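Local coordinates for putative iron-uptake ABC transport system,periplasmic iron-binding protein (Campylobacter jejuni, PDB 3E13) that binds a ferric ion between its two lobes and probably delivers it to an ABC transporter for iron uptake, as periplasmic solute-binding proteins do, at residues 135-138 and 142-145; 162-167 and 309-314; 8-13 and 100-105. All blocks are in the same frame, centred on the assembly; numbering follows the deposited sequence.

Contacts 1 and 3 meet at the ferric ion, whereas contact 2 lies behind contact 1, farther from the centre of the chain. Y143 of contact 1 and H11 and Y12 of contact 3 are three of the five ligands, with Y143 OH 2.9 Å from H11 NE2 and 3.2 Å from Y12 OH; Y199 and Y200 complete the site. The centres of these two contacts are about 13 Å apart. Contact 2 is joined to contact 1, its centre about 11 Å away, by a probable hydrogen bond of 2.8 Å between Y312 OH and S144 O. Contacts 2 and 3 do not touch, their nearest atoms being about 7 Å apart.

Contact 1 (135-138 and 142-145); sequences VMRS and PYSK. With FE (Fe (III) ion), chain B.
R137 and Y143 bring two flat groups together almost at right angles, the guanidinium and ring planes standing 84° apart. The touching atom of the arginine is NH1, which lies 3.6 Å from CE2 of Y143 and scarcely farther from CD2, so it comes obliquely to the CE2-CD2 bond and not to the phenol oxygen. The R137 chain, bent at chi3, holds NH1 where it also makes a salt bridge with D179, which gives this nitrogen a charged partner on helix 179-188. Y143 carries its phenol oxygen past the arginine to the ferric ion, which OH binds at 2.0 Å. The bound ferric ion probably favours the phenolate form of this ligand.

The segments belong to the loop that leaves the short strand 134-135 and to the first turn of helix 142-155, a strand-loop-helix connection of the periplasmic binding protein fold that here delivers a metal ligand from the helix start. One residue on along the same turn, S144 reaches back to the loop. Its OG, anti to the carbonyl carbon (chi1 -60°), donates to O of S138 over 2.8 Å; the donor stands above the carbonyl plane, 41° out of it. Around this hydroxyl pack CG of R137, 3.6 Å from S144 OG, and the terminal methyl of M136, whose CE is 4.0 Å from the same oxygen. The S138 hydroxyl is hydrogen-bonded to that of T140 in the intervening loop.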
loop_
_atom_site.group_PDB
_atom_site.type_symbol
_atom_site.label_atom_id
_atom_site.label_comp_id
_atom_site.label_asym_id
_atom_site.label_seq_id
_atom_site.Cartn_x
_atom_site.Cartn_y
_atom_site.Cartn_z
ATOM N N VAL A 135 -17.653 4.196 -0.884
ATOM C CA VAL A 135 -16.957 4.354 0.388
ATOM C C VAL A 135 -15.428 4.326 0.166
ATOM O O VAL A 135 -14.916 3.577 -0.673
ATOM C CB VAL A 135 -17.372 3.292 1.461
ATOM C CG1 VAL A 135 -18.792 3.585 1.966
ATOM C CG2 VAL A 135 -17.339 1.881 0.900
ATOM N N MET A 136 -14.730 5.130 0.952
ATOM C CA MET A 136 -13.296 5.212 0.929
ATOM C C MET A 136 -12.871 5.642 2.302
ATOM O O MET A 136 -13.560 6.428 2.946
ATOM C CB MET A 136 -12.815 6.221 -0.108
ATOM C CG MET A 136 -11.293 6.202 -0.300
ATOM S SD MET A 136 -10.755 7.277 -1.663
ATOM C CE MET A 136 -10.438 8.769 -0.798
ATOM N N ARG A 137 -11.730 5.140 2.729
ATOM C CA ARG A 137 -11.131 5.557 3.991
ATOM C C ARG A 137 -10.621 6.995 3.950
ATOM O O ARG A 137 -10.616 7.677 2.907
ATOM C CB ARG A 137 -10.013 4.631 4.344
ATOM C CG ARG A 137 -8.752 4.792 3.547
ATOM C CD ARG A 137 -7.774 3.716 3.770
ATOM N NE ARG A 137 -7.312 3.637 5.157
ATOM C CZ ARG A 137 -6.670 2.603 5.690
ATOM N NH1 ARG A 137 -6.423 1.490 4.983
ATOM N NH2 ARG A 137 -6.288 2.645 6.941
ATOM N N SER A 138 -10.155 7.443 5.114
ATOM C CA SER A 138 -9.699 8.815 5.254
ATOM C C SER A 138 -8.715 9.234 4.184
ATOM O O SER A 138 -7.876 8.462 3.754
ATOM C CB SER A 138 -9.018 8.992 6.603
ATOM O OG SER A 138 -8.710 10.373 6.808
ATOM N N PRO A 142 -2.222 6.826 3.901
ATOM C CA PRO A 142 -1.237 6.720 2.803
ATOM C C PRO A 142 -1.846 6.234 1.492
ATOM O O PRO A 142 -1.521 6.816 0.461
ATOM C CB PRO A 142 -0.189 5.762 3.348
ATOM C CG PRO A 142 -0.235 6.008 4.880
ATOM C CD PRO A 142 -1.681 6.299 5.173
ATOM N N TYR A 143 -2.677 5.207 1.521
ATOM C CA TYR A 143 -3.254 4.702 0.248
ATOM C C TYR A 143 -4.064 5.773 -0.467
ATOM O O TYR A 143 -3.979 5.900 -1.673
ATOM C CB TYR A 143 -4.121 3.473 0.409
ATOM C CG TYR A 143 -3.486 2.389 1.266
ATOM C CD1 TYR A 143 -2.102 2.141 1.268
ATOM C CD2 TYR A 143 -4.270 1.563 2.034
ATOM C CE1 TYR A 143 -1.580 1.183 2.080
ATOM C CE2 TYR A 143 -3.739 0.562 2.814
ATOM C CZ TYR A 143 -2.384 0.349 2.803
ATOM O OH TYR A 143 -1.803 -0.556 3.662
ATOM N N SER A 144 -4.742 6.632 0.293
ATOM C CA SER A 144 -5.581 7.656 -0.300
ATOM C C SER A 144 -4.739 8.776 -0.846
ATOM O O SER A 144 -5.012 9.276 -1.946
ATOM C CB SER A 144 -6.552 8.269 0.746
ATOM O OG SER A 144 -7.415 7.305 1.295
ATOM N N LYS A 145 -3.731 9.184 -0.081
ATOM C CA LYS A 145 -2.807 10.253 -0.485
ATOM C C LYS A 145 -2.066 9.849 -1.761
ATOM O O LYS A 145 -1.966 10.632 -2.683
ATOM C CB LYS A 145 -1.835 10.552 0.607
ATOM C CG LYS A 145 -2.514 11.222 1.751
ATOM C CD LYS A 145 -1.578 11.677 2.803
ATOM C CE LYS A 145 -0.954 10.560 3.543
ATOM N NZ LYS A 145 -0.147 11.067 4.777
HETATM FE FE FE B . -2.483 -2.378 4.104
#

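Contact 2 (162-167 and 309-314); sequences AWAKGV and VKIYDE
Y312 touches the methyl of A164 obliquely with one ring atom, CD2 and CB lying 4.1 Å apart, and carries its hydroxyl on to the indole of W163. There Y312 OH arrives at the edge of the six-membered ring, near the indole plane, 3.6 Å from CZ3 of W163. The tryptophan reaches this position with CG anti to the backbone N (chi1 -177°), and V167 CG2 covers one indole face over its centre. On the A164 methyl I311 adds a branched aliphatic contact through CG2, 4.0 Å from CB of A164, so one small residue receives both an aromatic and an aliphatic neighbour.

No hydrogen bond joins the segments. The polar ends of the large side chains are used elsewhere: W163 NE1 donates to the carbonyl of Y122, and Y312 OH is hydrogen-bonded to O of S144, on the helix that carries an iron ligand. The axes of helices 162-167 and 309-314 approach to 9.2 Å and run in broadly the same direction, crossing at -41°. This is apolar helix-helix packing, by which the C-terminal helix 305-315 of the chain is set against helix 157-170 in an α/β periplasmic binding protein.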
loop_
_atom_site.group_PDB
_atom_site.type_symbol
_atom_site.label_atom_id
_atom_site.label_comp_id
_atom_site.label_asym_id
_atom_site.label_seq_id
_atom_site.Cartn_x
_atom_site.Cartn_y
_atom_site.Cartn_z
ATOM N N ALA A 162 -11.013 18.213 -8.769
ATOM C CA ALA A 162 -12.381 17.866 -9.103
ATOM C C ALA A 162 -12.744 16.433 -8.644
ATOM O O ALA A 162 -13.858 16.190 -8.162
ATOM C CB ALA A 162 -12.603 18.035 -10.550
ATOM N N TRP A 163 -11.795 15.515 -8.813
ATOM C CA TRP A 163 -11.963 14.139 -8.354
ATOM C C TRP A 163 -12.147 14.056 -6.857
ATOM O O TRP A 163 -13.107 13.432 -6.396
ATOM C CB TRP A 163 -10.775 13.295 -8.773
ATOM C CG TRP A 163 -10.917 11.864 -8.399
ATOM C CD1 TRP A 163 -11.583 10.878 -9.098
ATOM C CD2 TRP A 163 -10.344 11.236 -7.275
ATOM N NE1 TRP A 163 -11.464 9.677 -8.451
ATOM C CE2 TRP A 163 -10.711 9.860 -7.317
ATOM C CE3 TRP A 163 -9.588 11.691 -6.178
ATOM C CZ2 TRP A 163 -10.299 8.954 -6.337
ATOM C CZ3 TRP A 163 -9.203 10.787 -5.213
ATOM C CH2 TRP A 163 -9.560 9.447 -5.289
ATOM N N ALA A 164 -11.286 14.725 -6.120
ATOM C CA ALA A 164 -11.334 14.710 -4.657
ATOM C C ALA A 164 -12.672 15.265 -4.149
ATOM O O ALA A 164 -13.294 14.681 -3.274
ATOM C CB ALA A 164 -10.152 15.451 -4.072
ATOM N N LYS A 165 -13.113 16.369 -4.751
ATOM C CA LYS A 165 -14.370 16.997 -4.396
ATOM C C LYS A 165 -15.564 16.096 -4.651
ATOM O O LYS A 165 -16.446 15.949 -3.773
ATOM C CB LYS A 165 -14.495 18.353 -5.118
ATOM C CG LYS A 165 -15.820 19.089 -4.900
ATOM C CD LYS A 165 -15.820 20.468 -5.589
ATOM C CE LYS A 165 -17.185 21.190 -5.417
ATOM N NZ LYS A 165 -17.525 22.068 -6.565
ATOM N N GLY A 166 -15.569 15.432 -5.811
ATOM C CA GLY A 166 -16.658 14.568 -6.169
ATOM C C GLY A 166 -16.708 13.315 -5.314
ATOM O O GLY A 166 -17.764 12.867 -4.900
ATOM N N VAL A 167 -15.553 12.695 -5.077
ATOM C CA VAL A 167 -15.463 11.564 -4.172
ATOM C C VAL A 167 -16.009 11.920 -2.787
ATOM O O VAL A 167 -16.853 11.192 -2.236
ATOM C CB VAL A 167 -14.021 11.062 -4.087
ATOM C CG1 VAL A 167 -13.849 10.090 -2.929
ATOM C CG2 VAL A 167 -13.657 10.360 -5.425
ATOM N N VAL A 309 -1.916 16.178 -0.520
ATOM C CA VAL A 309 -2.337 16.539 0.827
ATOM C C VAL A 309 -3.150 17.850 0.810
ATOM O O VAL A 309 -4.234 17.944 1.368
ATOM C CB VAL A 309 -1.118 16.625 1.791
ATOM C CG1 VAL A 309 -1.512 17.296 3.132
ATOM C CG2 VAL A 309 -0.526 15.261 1.993
ATOM N N LYS A 310 -2.610 18.845 0.123
ATOM C CA LYS A 310 -3.244 20.168 0.060
ATOM C C LYS A 310 -4.591 20.106 -0.638
ATOM O O LYS A 310 -5.534 20.745 -0.219
ATOM C CB LYS A 310 -2.311 21.161 -0.597
ATOM C CG LYS A 310 -1.246 21.640 0.351
ATOM C CD LYS A 310 -0.155 22.320 -0.395
ATOM C CE LYS A 310 0.828 22.985 0.562
ATOM N NZ LYS A 310 1.998 23.561 -0.126
ATOM N N ILE A 311 -4.688 19.325 -1.707
ATOM C CA ILE A 311 -5.956 19.182 -2.372
ATOM C C ILE A 311 -7.003 18.524 -1.528
ATOM O O ILE A 311 -8.141 19.019 -1.467
ATOM C CB ILE A 311 -5.770 18.454 -3.709
ATOM C CG1 ILE A 311 -4.996 19.337 -4.672
ATOM C CG2 ILE A 311 -7.133 17.992 -4.332
ATOM C CD1 ILE A 311 -4.742 18.663 -6.063
ATOM N N TYR A 312 -6.679 17.426 -0.840
ATOM C CA TYR A 312 -7.670 16.815 -0.012
ATOM C C TYR A 312 -8.109 17.814 1.093
ATOM O O TYR A 312 -9.301 17.860 1.414
ATOM C CB TYR A 312 -7.099 15.573 0.655
ATOM C CG TYR A 312 -7.191 14.279 -0.137
ATOM C CD1 TYR A 312 -6.107 13.395 -0.177
ATOM C CD2 TYR A 312 -8.366 13.877 -0.735
ATOM C CE1 TYR A 312 -6.206 12.159 -0.847
ATOM C CE2 TYR A 312 -8.449 12.635 -1.421
ATOM C CZ TYR A 312 -7.385 11.802 -1.459
ATOM O OH TYR A 312 -7.507 10.573 -2.092
ATOM N N ASP A 313 -7.157 18.538 1.671
ATOM C CA ASP A 313 -7.427 19.483 2.772
ATOM C C ASP A 313 -8.383 20.574 2.234
ATOM O O ASP A 313 -9.342 20.948 2.909
ATOM C CB ASP A 313 -6.130 20.149 3.306
ATOM C CG ASP A 313 -5.270 19.271 4.229
ATOM O OD1 ASP A 313 -5.608 18.104 4.581
ATOM O OD2 ASP A 313 -4.150 19.702 4.663
ATOM N N GLU A 314 -8.130 21.045 1.010
ATOM C CA GLU A 314 -8.865 22.147 0.361
ATOM C C GLU A 314 -10.309 21.831 0.079
ATOM O O GLU A 314 -11.160 22.703 0.259
ATOM C CB GLU A 314 -8.249 22.529 -0.993
ATOM C CG GLU A 314 -6.913 23.223 -0.955
ATOM C CD GLU A 314 -6.236 23.306 -2.323
ATOM O OE1 GLU A 314 -6.919 23.254 -3.386
ATOM O OE2 GLU A 314 -4.989 23.399 -2.344
#

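Contact 3 (8-13 and 100-105); sequences SARHYN and TKRARI. With FE (Fe (III) ion), chain B.
Y12 and R102 meet with the phenol oxygen at the guanidinium edge, close to its plane, while the ring and guanidinium planes stand 63° apart. H11 CG lies over one face of the Y12 ring, offset toward its rim, and R10 NE lies at the ring's edge; the guanidinium of R10 in turn has Y12 CD1 over one face, again off-centre. R102 NH2 donates to Y12 OH over 2.9 Å in a nearly straight bond (167°). The R102 chain, bent at chi2 and chi3, presents NH2 to the ligand oxygen.

That oxygen also binds the ferric ion, at 1.9 Å from Y12 OH, and NE2 of H11 binds it at 2.2 Å. The loop after strand 3-8 supplies both ligands, and strand 97-109, probably part of the hinge of the periplasmic binding protein fold, brings R102 up to them as a second-shell residue from the floor of the metal cleft. The opposite nitrogen of the imidazole is tethered too: H11 ND1 donates to A9 O over 3.0 Å, which helps to fix the ring's rotation. R10 NH1 comes within 4.0 Å of R102 NH2, but E272 forms salt bridges with both arginines, and D15 takes R10 NE, probably offsetting the like charges.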
loop_
_atom_site.group_PDB
_atom_site.type_symbol
_atom_site.label_atom_id
_atom_site.label_comp_id
_atom_site.label_asym_id
_atom_site.label_seq_id
_atom_site.Cartn_x
_atom_site.Cartn_y
_atom_site.Cartn_z
ATOM N N SER A 8 7.805 0.219 11.731
ATOM C CA SER A 8 6.974 -0.294 10.657
ATOM C C SER A 8 5.575 0.252 10.622
ATOM O O SER A 8 4.868 0.239 11.630
ATOM C CB SER A 8 6.903 -1.808 10.725
ATOM O OG SER A 8 6.017 -2.284 9.693
ATOM N N ALA A 9 5.183 0.751 9.452
ATOM C CA ALA A 9 3.836 1.180 9.192
ATOM C C ALA A 9 3.020 0.109 8.455
ATOM O O ALA A 9 1.910 0.363 8.056
ATOM C CB ALA A 9 3.819 2.520 8.436
ATOM N N ARG A 10 3.598 -1.078 8.284
ATOM C CA ARG A 10 2.822 -2.256 7.906
ATOM C C ARG A 10 1.895 -2.629 9.086
ATOM O O ARG A 10 2.011 -2.063 10.195
ATOM C CB ARG A 10 3.732 -3.403 7.465
ATOM C CG ARG A 10 4.259 -3.193 6.070
ATOM C CD ARG A 10 5.213 -4.272 5.599
ATOM N NE ARG A 10 4.642 -5.614 5.586
ATOM C CZ ARG A 10 4.029 -6.192 4.497
ATOM N NH1 ARG A 10 3.888 -5.546 3.337
ATOM N NH2 ARG A 10 3.595 -7.453 4.606
ATOM N N HIS A 11 0.932 -3.501 8.854
ATOM C CA HIS A 11 -0.114 -3.753 9.828
ATOM C C HIS A 11 -0.714 -5.142 9.605
ATOM O O HIS A 11 -1.945 -5.301 9.482
ATOM C CB HIS A 11 -1.166 -2.624 9.714
ATOM C CG HIS A 11 -1.394 -2.168 8.298
ATOM N ND1 HIS A 11 -0.710 -1.112 7.733
ATOM C CD2 HIS A 11 -2.203 -2.660 7.317
ATOM C CE1 HIS A 11 -1.090 -0.981 6.461
ATOM N NE2 HIS A 11 -2.013 -1.897 6.197
ATOM N N TYR A 12 0.188 -6.129 9.555
ATOM C CA TYR A 12 -0.149 -7.485 9.137
ATOM C C TYR A 12 0.402 -8.538 10.073
ATOM O O TYR A 12 1.560 -8.474 10.503
ATOM C CB TYR A 12 0.408 -7.751 7.742
ATOM C CG TYR A 12 0.053 -6.672 6.745
ATOM C CD1 TYR A 12 1.046 -5.845 6.205
ATOM C CD2 TYR A 12 -1.252 -6.388 6.424
ATOM C CE1 TYR A 12 0.761 -4.837 5.327
ATOM C CE2 TYR A 12 -1.545 -5.373 5.557
ATOM C CZ TYR A 12 -0.572 -4.606 4.989
ATOM O OH TYR A 12 -0.970 -3.599 4.133
ATOM N N ASN A 13 -0.434 -9.521 10.366
ATOM C CA ASN A 13 -0.011 -10.664 11.155
ATOM C C ASN A 13 1.075 -11.470 10.498
ATOM O O ASN A 13 1.939 -12.020 11.160
ATOM C CB ASN A 13 -1.206 -11.552 11.420
ATOM C CG ASN A 13 -1.780 -11.311 12.736
ATOM O OD1 ASN A 13 -1.796 -10.161 13.221
ATOM N ND2 ASN A 13 -2.197 -12.381 13.393
ATOM N N THR A 100 6.945 -5.575 -1.867
ATOM C CA THR A 100 5.752 -6.108 -2.530
ATOM C C THR A 100 5.123 -5.052 -3.408
ATOM O O THR A 100 5.383 -3.853 -3.247
ATOM C CB THR A 100 4.645 -6.547 -1.546
ATOM O OG1 THR A 100 4.154 -5.391 -0.856
ATOM C CG2 THR A 100 5.084 -7.486 -0.514
ATOM N N LYS A 101 4.220 -5.493 -4.289
ATOM C CA LYS A 101 3.293 -4.641 -4.981
ATOM C C LYS A 101 1.865 -4.958 -4.525
ATOM O O LYS A 101 1.543 -6.075 -4.082
ATOM C CB LYS A 101 3.350 -4.834 -6.524
ATOM C CG LYS A 101 4.621 -4.313 -7.137
ATOM C CD LYS A 101 4.932 -5.010 -8.504
ATOM C CE LYS A 101 4.032 -4.495 -9.607
ATOM N NZ LYS A 101 4.227 -5.303 -10.906
ATOM N N ARG A 102 1.015 -3.958 -4.637
ATOM C CA ARG A 102 -0.430 -4.081 -4.373
ATOM C C ARG A 102 -1.187 -3.143 -5.317
ATOM O O ARG A 102 -0.642 -2.191 -5.781
ATOM C CB ARG A 102 -0.735 -3.790 -2.889
ATOM C CG ARG A 102 -0.198 -2.436 -2.393
ATOM C CD ARG A 102 1.181 -2.524 -1.668
ATOM N NE ARG A 102 1.125 -3.353 -0.481
ATOM C CZ ARG A 102 0.529 -3.066 0.681
ATOM N NH1 ARG A 102 -0.096 -1.920 0.851
ATOM N NH2 ARG A 102 0.603 -3.907 1.696
ATOM N N ALA A 103 -2.440 -3.441 -5.624
ATOM C CA ALA A 103 -3.229 -2.646 -6.534
ATOM C C ALA A 103 -4.444 -2.073 -5.775
ATOM O O ALA A 103 -5.070 -2.800 -4.995
ATOM C CB ALA A 103 -3.695 -3.514 -7.706
ATOM N N ARG A 104 -4.737 -0.784 -5.993
ATOM C CA ARG A 104 -5.863 -0.145 -5.361
ATOM C C ARG A 104 -7.010 -0.180 -6.387
ATOM O O ARG A 104 -6.979 0.501 -7.432
ATOM C CB ARG A 104 -5.521 1.266 -4.890
ATOM C CG ARG A 104 -6.536 1.804 -3.898
ATOM C CD ARG A 104 -5.939 2.753 -2.938
ATOM N NE ARG A 104 -6.833 3.109 -1.838
ATOM C CZ ARG A 104 -7.069 2.350 -0.760
ATOM N NH1 ARG A 104 -6.516 1.159 -0.665
ATOM N NH2 ARG A 104 -7.899 2.740 0.211
ATOM N N ILE A 105 -7.999 -1.009 -6.077
ATOM C CA ILE A 105 -9.087 -1.303 -7.009
ATOM C C ILE A 105 -10.410 -0.832 -6.495
ATOM O O ILE A 105 -10.500 -0.229 -5.400
ATOM C CB ILE A 105 -9.093 -2.830 -7.352
ATOM C CG1 ILE A 105 -9.209 -3.715 -6.106
ATOM C CG2 ILE A 105 -7.735 -3.171 -8.070
ATOM C CD1 ILE A 105 -10.564 -3.721 -5.434
HETATM FE FE FE B . -2.483 -2.378 4.104
#